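Local coordinates for protein lipase aflb (Neosartorya fumigata, PDB 6IDY) that probably hydrolyses the ester bonds of lipids as a fungal lipase of the alpha/beta-hydrolase fold, and carries a bound calcium ion, at residues A[311-316]-A[368-373]; A[316-319]-A[323-326]; A[357-360]-A[365-368]. All blocks are in the same frame, centred on the assembly; numbering follows the deposited sequence.

Overall arrangement
Strand 310-314 and the loop after it link contacts 1 and 2 (shared Thr316), and the start of helix 368-379 links contacts 1 and 3 (shared Pro368). Contact 1 is buried, without hydrogen bonds across its segments and mainly apolar, packing the strand against the first turns of the helix. Contact 2, in the loop, is only partly buried, and its polar atoms are held mainly by residues outside its two segments. Contact 3, buried again, brings the loop before helix 368-379 against the helix start through aromatic rings, an amide and a bridging water. Ser315 OG and Tyr359 O probably hydrogen-bond between the segments of contacts 1 and 3, while Phe317 of contact 2 packs on Gly357 to Tyr359.

Contact 1 of 3, residues A[311-316]-A[368-373]; sequences TTIYST and PLAWAL
Ile313 reaches from strand 310-314 onto the first turns of helix 368-379, where Ala370 and Leu373 receive it. Its CB branches toward the helix. With CG2 trans to the backbone N, the methyl branch drops onto Ala370, and Ile313 CG2 lies 3.8 Å from Ala370 CB. The longer branch leaves beside the backbone N (chi1 -44°), and its first carbon, Ile313 CG1, comes 4.1 Å from Leu373 CD1. An extended second torsion (chi2 155°) then carries the tip to the helix surface, where it touches both Ala370 and Leu373. Ile313 CD1 sits 3.5 Å from Ala370 O and 3.8 Å from Ala370 CA. The same methyl, Ile313 CD1, also meets Leu373 CB at 4.0 Å, the two side chains crossing at a slant. The strand and helix segments run antiparallel, at 174° with axes 9.2 Å apart, as expected where a helix packs back across the central, mostly parallel sheet of an alpha/beta-hydrolase. Strand 310-314 lies in that sheet between strands 253-259 and 341-345, bonded through its backbone to Phe256 and Ala258 on one neighbour and to Ser342 and Asn344 on the other. Two residues earlier on the strand, Thr311 CG2 adds a looser touch at 4.2 Å from Leu373 CB, while its hydroxyl turns to Gly384 N. The calcium ion, bound by Asp255, Ala377, His380 and Gly382, is about 7 Å from the Thr311 side chain. Leu346 of helix 346-349 also packs on Ile313, and Leu373 rests on Asn344 of the edge strand.

Contact 2 of 3, residues A[316-319]-A[323-326]; sequences TFDE and PMSG
Asp318 OD1 accepts the backbone N-H groups of both Ile320 and Val321, the first bond closing an Asx turn, while Met324 packs on CB and OD2 of the same Asp318. These two bonds fix the rotation of the carboxylate and leave Asp318 OD2 for His361 ND1. The position after this strand and the bond to a histidine are consistent with the acid-histidine pair of an alpha/beta-hydrolase catalytic triad. Met324 crosses the Asp318 side chain at a slant: Met324 CG is 3.9 Å from Asp318 CB, and a chain bent at chi2 (-59°) and again at chi3 brings the terminal methyl to the carboxylate, Met324 CE lying 3.6 Å from Asp318 OD2. Gln322 positions both partners, its NE2 bonded to Asp318 O and its OE1 to Met324 N, just ahead of the cis peptide bond to Pro323. At the outer end, Thr316 OG1 touches Ser325 CB at 3.3 Å, and Thr316 OG1 is hydrogen-bonded to His345 NE2. The backbones come nearest where Thr316 N is 3.7 Å from Met324 O, and that N-H is bonded to Gln347 OE1 instead. The loop leaves the C-terminal end of strand 310-314, beside the end of strand 341-345 that carries His345 and helix 346-349 that carries Gln347, while Phe317 packs on Phe74 just beyond helix 63-73.

Contact 3 of 3, residues A[357-360]-A[365-368]; sequences GVYT and LYNP
The Tyr359 ring carries the amide of Asn367 over one face, with Asn367 ND2 3.1 Å above the ring plane and over its centre. Asn367 is the N-cap of helix 368-379, so one side chain serves both the ring and the helix start. Ring and amide planes are 82° apart, and the nitrogen leads into the ring, an approach consistent with an N-H facing the pi cloud. CG lies trans to the backbone N in Asn367 (chi1 -178°), which extends the amide toward the tyrosine. The same nitrogen is hydrogen-bonded to Ala355 O, while Asn367 OD1 caps Ala370 N and makes a weak bond to Leu369 N; together these bonds hold the amide in its upright position. Tyr366 approaches the Tyr359 ring at a slant, with Tyr366 CE1 3.8 Å from Tyr359 CD2. Farther out on the ring, Tyr359 OH passes 3.9 Å from Pro368 CD and is hydrogen-bonded to Val398 O. Backbone and phenol are joined by a water bridge: one water donates to Val358 O at 2.9 Å and to Tyr366 OH at 2.7 Å, and accepts from Thr360 N at 3.0 Å.

In the next shell, Leu346 of helix 346-349 packs on both Tyr359 and Asn367, and Phe67 of helix 63-73 meets the Tyr359 ring with the planes at about 70°. Helix 405-412 flanks Tyr366 through Leu408 and Thr411. Thr360 OG1 is itself bonded to Gly363 N. It also shares a partner with Tyr366 OH, both hydroxyl oxygens being hydrogen-bonded to Glu412 OE2.

Contact 1 of 3, residues A[311-316]-A[368-373]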
ATOM      1  N   THR A 311      -4.892  11.903   6.369  1.00 19.46           N
ATOM      2  CA  THR A 311      -4.983  11.077   7.569  1.00 19.23           C
ATOM      3  C   THR A 311      -3.906   9.979   7.444  1.00 21.60           C
ATOM      4  O   THR A 311      -4.076   9.045   6.658  1.00 20.47           O
ATOM      5  CB  THR A 311      -6.407  10.485   7.679  1.00 22.83           C
ATOM      6  OG1 THR A 311      -7.363  11.540   7.575  1.00 21.59           O
ATOM      7  CG2 THR A 311      -6.624   9.693   8.968  1.00 19.77           C
ATOM      8  N   THR A 312      -2.787  10.117   8.178  1.00 18.38           N
ATOM      9  CA  THR A 312      -1.701   9.122   8.135  1.00 17.58           C
ATOM     10  C   THR A 312      -1.884   8.168   9.300  1.00 21.70           C
ATOM     11  O   THR A 312      -2.251   8.612  10.385  1.00 20.52           O
ATOM     12  CB  THR A 312      -0.291   9.768   8.084  1.00 23.11           C
ATOM     13  OG1 THR A 312       0.078  10.256   9.377  1.00 19.78           O
ATOM     14  CG2 THR A 312      -0.169  10.874   7.025  1.00 18.26           C
ATOM     15  N   ILE A 313      -1.711   6.853   9.062  1.00 18.59           N
ATOM     16  CA  ILE A 313      -1.906   5.826  10.090  1.00 18.29           C
ATOM     17  C   ILE A 313      -0.737   4.864  10.012  1.00 21.89           C
ATOM     18  O   ILE A 313      -0.476   4.287   8.954  1.00 21.41           O
ATOM     19  CB  ILE A 313      -3.299   5.120  10.012  1.00 21.29           C
ATOM     20  CG1 ILE A 313      -4.457   6.144   9.775  1.00 21.58           C
ATOM     21  CG2 ILE A 313      -3.542   4.300  11.286  1.00 20.71           C
ATOM     22  CD1 ILE A 313      -5.692   5.617   9.122  1.00 25.20           C
ATOM     23  N   TYR A 314      -0.009   4.716  11.122  1.00 18.29           N
ATOM     24  CA  TYR A 314       1.223   3.923  11.137  1.00 17.62           C
ATOM     25  C   TYR A 314       1.515   3.287  12.477  1.00 21.82           C
ATOM     26  O   TYR A 314       0.997   3.733  13.502  1.00 20.51           O
ATOM     27  CB  TYR A 314       2.410   4.804  10.676  1.00 17.24           C
ATOM     28  CG  TYR A 314       2.585   6.064  11.500  1.00 17.81           C
ATOM     29  CD1 TYR A 314       1.762   7.175  11.302  1.00 19.24           C
ATOM     30  CD2 TYR A 314       3.604   6.167  12.441  1.00 18.45           C
ATOM     31  CE1 TYR A 314       1.939   8.347  12.036  1.00 17.93           C
ATOM     32  CE2 TYR A 314       3.793   7.334  13.178  1.00 19.42           C
ATOM     33  CZ  TYR A 314       2.955   8.420  12.977  1.00 21.76           C
ATOM     34  OH  TYR A 314       3.128   9.552  13.728  1.00 20.04           O
ATOM     35  N   SER A 315       2.411   2.283  12.469  1.00 19.12           N
ATOM     36  CA  SER A 315       2.750   1.481  13.636  1.00 18.92           C
ATOM     37  C   SER A 315       4.249   1.374  13.917  1.00 23.31           C
ATOM     38  O   SER A 315       5.042   1.253  12.984  1.00 23.02           O
ATOM     39  CB  SER A 315       2.173   0.079  13.445  1.00 21.14           C
ATOM     40  OG  SER A 315       2.517  -0.832  14.477  1.00 24.64           O
ATOM     41  N   THR A 316       4.615   1.313  15.210  1.00 20.46           N
ATOM     42  CA  THR A 316       5.989   1.101  15.692  1.00 20.49           C
ATOM     43  C   THR A 316       6.516  -0.254  15.169  1.00 24.32           C
ATOM     44  O   THR A 316       7.697  -0.374  14.837  1.00 23.15           O
ATOM     45  CB  THR A 316       5.994   1.120  17.241  1.00 28.14           C
ATOM     46  OG1 THR A 316       5.750   2.451  17.680  1.00 26.00           O
ATOM     47  CG2 THR A 316       7.323   0.627  17.861  1.00 28.87           C
ATOM     48  N   PRO A 368      -8.180  -1.912  13.745  1.00 24.88           N
ATOM     49  CA  PRO A 368      -9.493  -1.281  13.996  1.00 24.75           C
ATOM     50  C   PRO A 368      -9.472   0.239  14.090  1.00 27.34           C
ATOM     51  O   PRO A 368     -10.431   0.873  13.651  1.00 27.33           O
ATOM     52  CB  PRO A 368      -9.971  -1.936  15.292  1.00 27.18           C
ATOM     53  CG  PRO A 368      -8.759  -2.483  15.918  1.00 31.05           C
ATOM     54  CD  PRO A 368      -7.807  -2.831  14.842  1.00 26.21           C
ATOM     55  N   LEU A 369      -8.387   0.819  14.638  1.00 23.09           N
ATOM     56  CA  LEU A 369      -8.223   2.271  14.730  1.00 23.19           C
ATOM     57  C   LEU A 369      -8.031   2.862  13.326  1.00 26.24           C
ATOM     58  O   LEU A 369      -8.645   3.885  13.021  1.00 25.29           O
ATOM     59  CB  LEU A 369      -7.067   2.659  15.678  1.00 23.16           C
ATOM     60  CG  LEU A 369      -6.741   4.160  15.814  1.00 27.02           C
ATOM     61  CD1 LEU A 369      -7.850   4.927  16.554  1.00 27.75           C
ATOM     62  CD2 LEU A 369      -5.383   4.372  16.463  1.00 25.48           C
ATOM     63  N   ALA A 370      -7.240   2.180  12.458  1.00 22.35           N
ATOM     64  CA  ALA A 370      -7.023   2.610  11.069  1.00 21.39           C
ATOM     65  C   ALA A 370      -8.369   2.747  10.336  1.00 23.87           C
ATOM     66  O   ALA A 370      -8.612   3.768   9.692  1.00 23.52           O
ATOM     67  CB  ALA A 370      -6.124   1.623  10.341  1.00 21.49           C
ATOM     68  N   TRP A 371      -9.252   1.745  10.496  1.00 20.81           N
ATOM     69  CA  TRP A 371     -10.602   1.704   9.919  1.00 21.21           C
ATOM     70  C   TRP A 371     -11.513   2.783  10.482  1.00 25.68           C
ATOM     71  O   TRP A 371     -12.175   3.471   9.707  1.00 25.79           O
ATOM     72  CB  TRP A 371     -11.226   0.323  10.125  1.00 20.47           C
ATOM     73  CG  TRP A 371     -10.792  -0.648   9.078  1.00 21.40           C
ATOM     74  CD1 TRP A 371      -9.551  -1.201   8.930  1.00 23.75           C
ATOM     75  CD2 TRP A 371     -11.579  -1.121   7.980  1.00 21.68           C
ATOM     76  NE1 TRP A 371      -9.523  -2.005   7.816  1.00 23.32           N
ATOM     77  CE2 TRP A 371     -10.762  -1.988   7.220  1.00 25.06           C
ATOM     78  CE3 TRP A 371     -12.911  -0.908   7.567  1.00 23.56           C
ATOM     79  CZ2 TRP A 371     -11.223  -2.627   6.061  1.00 24.30           C
ATOM     80  CZ3 TRP A 371     -13.373  -1.557   6.429  1.00 24.90           C
ATOM     81  CH2 TRP A 371     -12.530  -2.392   5.682  1.00 25.08           C
ATOM     82  N   ALA A 372     -11.526   2.950  11.823  1.00 21.98           N
ATOM     83  CA  ALA A 372     -12.337   3.961  12.499  1.00 22.66           C
ATOM     84  C   ALA A 372     -11.913   5.371  12.063  1.00 27.53           C
ATOM     85  O   ALA A 372     -12.769   6.231  11.866  1.00 27.76           O
ATOM     86  CB  ALA A 372     -12.226   3.805  14.007  1.00 23.57           C
ATOM     87  N   LEU A 373     -10.599   5.583  11.843  1.00 23.15           N
ATOM     88  CA  LEU A 373     -10.081   6.866  11.371  1.00 22.05           C
ATOM     89  C   LEU A 373     -10.441   7.105   9.913  1.00 25.36           C
ATOM     90  O   LEU A 373     -10.761   8.236   9.552  1.00 24.61           O
ATOM     91  CB  LEU A 373      -8.565   6.969  11.582  1.00 21.19           C
ATOM     92  CG  LEU A 373      -8.110   7.211  13.021  1.00 25.11           C
ATOM     93  CD1 LEU A 373      -6.683   6.797  13.192  1.00 24.28           C
ATOM     94  CD2 LEU A 373      -8.352   8.665  13.466  1.00 23.90           C
TER

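Contact 2 of 3, residues A[316-319]-A[323-326]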
ATOM      1  N   THR A 316       4.615   1.313  15.210  1.00 20.46           N
ATOM      2  CA  THR A 316       5.989   1.101  15.692  1.00 20.49           C
ATOM      3  C   THR A 316       6.516  -0.254  15.169  1.00 24.32           C
ATOM      4  O   THR A 316       7.697  -0.374  14.837  1.00 23.15           O
ATOM      5  CB  THR A 316       5.994   1.120  17.241  1.00 28.14           C
ATOM      6  OG1 THR A 316       5.750   2.451  17.680  1.00 26.00           O
ATOM      7  CG2 THR A 316       7.323   0.627  17.861  1.00 28.87           C
ATOM      8  N   PHE A 317       5.622  -1.256  15.079  1.00 21.12           N
ATOM      9  CA  PHE A 317       5.960  -2.626  14.688  1.00 20.41           C
ATOM     10  C   PHE A 317       6.045  -2.832  13.175  1.00 24.44           C
ATOM     11  O   PHE A 317       6.053  -3.971  12.703  1.00 23.82           O
ATOM     12  CB  PHE A 317       5.008  -3.619  15.371  1.00 21.84           C
ATOM     13  CG  PHE A 317       5.114  -3.508  16.877  1.00 23.16           C
ATOM     14  CD1 PHE A 317       6.221  -4.013  17.552  1.00 25.57           C
ATOM     15  CD2 PHE A 317       4.137  -2.845  17.610  1.00 24.57           C
ATOM     16  CE1 PHE A 317       6.345  -3.862  18.933  1.00 27.46           C
ATOM     17  CE2 PHE A 317       4.250  -2.713  18.998  1.00 27.70           C
ATOM     18  CZ  PHE A 317       5.354  -3.217  19.649  1.00 26.76           C
ATOM     19  N   ASP A 318       6.201  -1.728  12.422  1.00 20.89           N
ATOM     20  CA  ASP A 318       6.393  -1.760  10.972  1.00 19.55           C
ATOM     21  C   ASP A 318       7.779  -2.391  10.706  1.00 22.67           C
ATOM     22  O   ASP A 318       8.792  -1.843  11.130  1.00 21.47           O
ATOM     23  CB  ASP A 318       6.334  -0.326  10.405  1.00 19.88           C
ATOM     24  CG  ASP A 318       6.194  -0.258   8.902  1.00 20.80           C
ATOM     25  OD1 ASP A 318       6.974  -0.940   8.199  1.00 20.01           O
ATOM     26  OD2 ASP A 318       5.327   0.491   8.425  1.00 22.55           O
ATOM     27  N   GLU A 319       7.806  -3.556  10.040  1.00 19.37           N
ATOM     28  CA  GLU A 319       9.032  -4.313   9.744  1.00 19.24           C
ATOM     29  C   GLU A 319       9.725  -3.879   8.440  1.00 24.06           C
ATOM     30  O   GLU A 319      10.789  -4.400   8.102  1.00 24.66           O
ATOM     31  CB  GLU A 319       8.722  -5.832   9.748  1.00 20.60           C
ATOM     32  CG  GLU A 319       8.121  -6.385   8.458  1.00 25.43           C
ATOM     33  CD  GLU A 319       6.657  -6.124   8.149  1.00 33.24           C
ATOM     34  OE1 GLU A 319       6.008  -5.303   8.838  1.00 21.01           O
ATOM     35  OE2 GLU A 319       6.154  -6.755   7.194  1.00 25.88           O
ATOM     36  N   PRO A 323      12.288   5.102  10.810  1.00 19.73           N
ATOM     37  CA  PRO A 323      11.439   5.090  12.014  1.00 19.19           C
ATOM     38  C   PRO A 323       9.947   5.276  11.697  1.00 21.51           C
ATOM     39  O   PRO A 323       9.587   6.013  10.769  1.00 19.14           O
ATOM     40  CB  PRO A 323      12.022   6.235  12.851  1.00 20.77           C
ATOM     41  CG  PRO A 323      12.475   7.221  11.832  1.00 25.30           C
ATOM     42  CD  PRO A 323      12.998   6.388  10.671  1.00 21.10           C
ATOM     43  N   MET A 324       9.091   4.554  12.442  1.00 18.34           N
ATOM     44  CA  MET A 324       7.631   4.648  12.355  1.00 17.70           C
ATOM     45  C   MET A 324       7.018   4.935  13.736  1.00 23.05           C
ATOM     46  O   MET A 324       5.900   4.522  14.037  1.00 23.30           O
ATOM     47  CB  MET A 324       7.002   3.420  11.666  1.00 19.14           C
ATOM     48  CG  MET A 324       7.039   3.480  10.153  1.00 20.80           C
ATOM     49  SD  MET A 324       6.194   4.894   9.406  1.00 22.03           S
ATOM     50  CE  MET A 324       5.227   4.055   8.173  1.00 18.42           C
ATOM     51  N   SER A 325       7.782   5.650  14.570  1.00 21.22           N
ATOM     52  CA  SER A 325       7.418   6.137  15.905  1.00 21.29           C
ATOM     53  C   SER A 325       8.264   7.384  16.160  1.00 25.45           C
ATOM     54  O   SER A 325       9.239   7.622  15.438  1.00 26.21           O
ATOM     55  CB  SER A 325       7.700   5.080  16.975  1.00 24.45           C
ATOM     56  OG  SER A 325       9.081   4.964  17.269  1.00 31.09           O
ATOM     57  N   GLY A 326       7.911   8.154  17.179  1.00 21.46           N
ATOM     58  CA  GLY A 326       8.652   9.366  17.504  1.00 21.44           C
ATOM     59  C   GLY A 326       8.362  10.534  16.584  1.00 23.58           C
ATOM     60  O   GLY A 326       7.549  10.431  15.661  1.00 23.14           O
TER

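Contact 3 of 3, residues A[357-360]-A[365-368]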
ATOM      1  N   GLY A 357      -1.347  -2.855  19.601  1.00 26.26           N
ATOM      2  CA  GLY A 357      -0.470  -4.019  19.652  1.00 26.29           C
ATOM      3  C   GLY A 357       0.451  -4.171  18.457  1.00 29.88           C
ATOM      4  O   GLY A 357       0.783  -3.188  17.786  1.00 27.95           O
ATOM      5  N   VAL A 358       0.871  -5.422  18.193  1.00 26.44           N
ATOM      6  CA  VAL A 358       1.811  -5.752  17.118  1.00 25.35           C
ATOM      7  C   VAL A 358       1.112  -5.740  15.753  1.00 28.74           C
ATOM      8  O   VAL A 358       0.556  -6.752  15.314  1.00 29.95           O
ATOM      9  CB  VAL A 358       2.607  -7.067  17.403  1.00 29.05           C
ATOM     10  CG1 VAL A 358       3.619  -7.361  16.296  1.00 28.77           C
ATOM     11  CG2 VAL A 358       3.317  -6.997  18.756  1.00 28.48           C
ATOM     12  N   TYR A 359       1.130  -4.570  15.099  1.00 23.44           N
ATOM     13  CA  TYR A 359       0.578  -4.385  13.766  1.00 21.84           C
ATOM     14  C   TYR A 359       1.704  -4.072  12.829  1.00 24.44           C
ATOM     15  O   TYR A 359       2.368  -3.045  12.955  1.00 22.47           O
ATOM     16  CB  TYR A 359      -0.534  -3.321  13.720  1.00 21.96           C
ATOM     17  CG  TYR A 359      -1.781  -3.790  14.429  1.00 22.62           C
ATOM     18  CD1 TYR A 359      -1.930  -3.618  15.803  1.00 23.78           C
ATOM     19  CD2 TYR A 359      -2.784  -4.474  13.742  1.00 23.11           C
ATOM     20  CE1 TYR A 359      -3.053  -4.093  16.473  1.00 24.32           C
ATOM     21  CE2 TYR A 359      -3.921  -4.943  14.402  1.00 23.96           C
ATOM     22  CZ  TYR A 359      -4.053  -4.736  15.766  1.00 28.80           C
ATOM     23  OH  TYR A 359      -5.149  -5.192  16.442  1.00 29.15           O
ATOM     24  N   THR A 360       1.941  -4.990  11.902  1.00 21.94           N
ATOM     25  CA  THR A 360       3.009  -4.907  10.908  1.00 21.41           C
ATOM     26  C   THR A 360       2.706  -3.800   9.875  1.00 24.63           C
ATOM     27  O   THR A 360       1.663  -3.143   9.949  1.00 24.13           O
ATOM     28  CB  THR A 360       3.132  -6.268  10.227  1.00 26.27           C
ATOM     29  OG1 THR A 360       1.851  -6.606   9.699  1.00 24.14           O
ATOM     30  CG2 THR A 360       3.607  -7.374  11.171  1.00 23.06           C
ATOM     31  N   LEU A 365      -3.487  -2.338   7.652  1.00 19.32           N
ATOM     32  CA  LEU A 365      -4.650  -2.509   6.760  1.00 18.80           C
ATOM     33  C   LEU A 365      -5.843  -3.192   7.459  1.00 23.29           C
ATOM     34  O   LEU A 365      -6.990  -3.003   7.043  1.00 22.87           O
ATOM     35  CB  LEU A 365      -4.269  -3.284   5.490  1.00 18.54           C
ATOM     36  CG  LEU A 365      -3.302  -2.598   4.519  1.00 21.76           C
ATOM     37  CD1 LEU A 365      -2.693  -3.615   3.558  1.00 21.26           C
ATOM     38  CD2 LEU A 365      -3.987  -1.452   3.767  1.00 21.20           C
ATOM     39  N   TYR A 366      -5.573  -3.992   8.505  1.00 21.08           N
ATOM     40  CA  TYR A 366      -6.636  -4.660   9.254  1.00 22.12           C
ATOM     41  C   TYR A 366      -6.741  -4.128  10.693  1.00 26.08           C
ATOM     42  O   TYR A 366      -7.380  -4.759  11.531  1.00 26.80           O
ATOM     43  CB  TYR A 366      -6.532  -6.205   9.188  1.00 23.65           C
ATOM     44  CG  TYR A 366      -5.217  -6.815   9.641  1.00 25.52           C
ATOM     45  CD1 TYR A 366      -4.843  -6.801  10.984  1.00 27.19           C
ATOM     46  CD2 TYR A 366      -4.398  -7.493   8.746  1.00 26.05           C
ATOM     47  CE1 TYR A 366      -3.653  -7.388  11.409  1.00 26.58           C
ATOM     48  CE2 TYR A 366      -3.210  -8.094   9.161  1.00 26.45           C
ATOM     49  CZ  TYR A 366      -2.846  -8.047  10.496  1.00 31.06           C
ATOM     50  OH  TYR A 366      -1.664  -8.616  10.905  1.00 26.57           O
ATOM     51  N   ASN A 367      -6.126  -2.968  10.976  1.00 22.23           N
ATOM     52  CA  ASN A 367      -6.167  -2.374  12.315  1.00 22.09           C
ATOM     53  C   ASN A 367      -7.521  -1.664  12.583  1.00 26.96           C
ATOM     54  O   ASN A 367      -7.966  -0.884  11.737  1.00 26.07           O
ATOM     55  CB  ASN A 367      -4.979  -1.435  12.547  1.00 17.06           C
ATOM     56  CG  ASN A 367      -4.975  -0.853  13.929  1.00 29.41           C
ATOM     57  OD1 ASN A 367      -5.601   0.172  14.191  1.00 23.97           O
ATOM     58  ND2 ASN A 367      -4.304  -1.514  14.855  1.00 19.20           N
ATOM     59  N   PRO A 368      -8.180  -1.912  13.745  1.00 24.88           N
ATOM     60  CA  PRO A 368      -9.493  -1.281  13.996  1.00 24.75           C
ATOM     61  C   PRO A 368      -9.472   0.239  14.090  1.00 27.34           C
ATOM     62  O   PRO A 368     -10.431   0.873  13.651  1.00 27.33           O
ATOM     63  CB  PRO A 368      -9.971  -1.936  15.292  1.00 27.18           C
ATOM     64  CG  PRO A 368      -8.759  -2.483  15.918  1.00 31.05           C
ATOM     65  CD  PRO A 368      -7.807  -2.831  14.842  1.00 26.21           C
TER
HETATM   66  O   HOH W   1       0.173  -7.364  12.490  1.00 22.46           O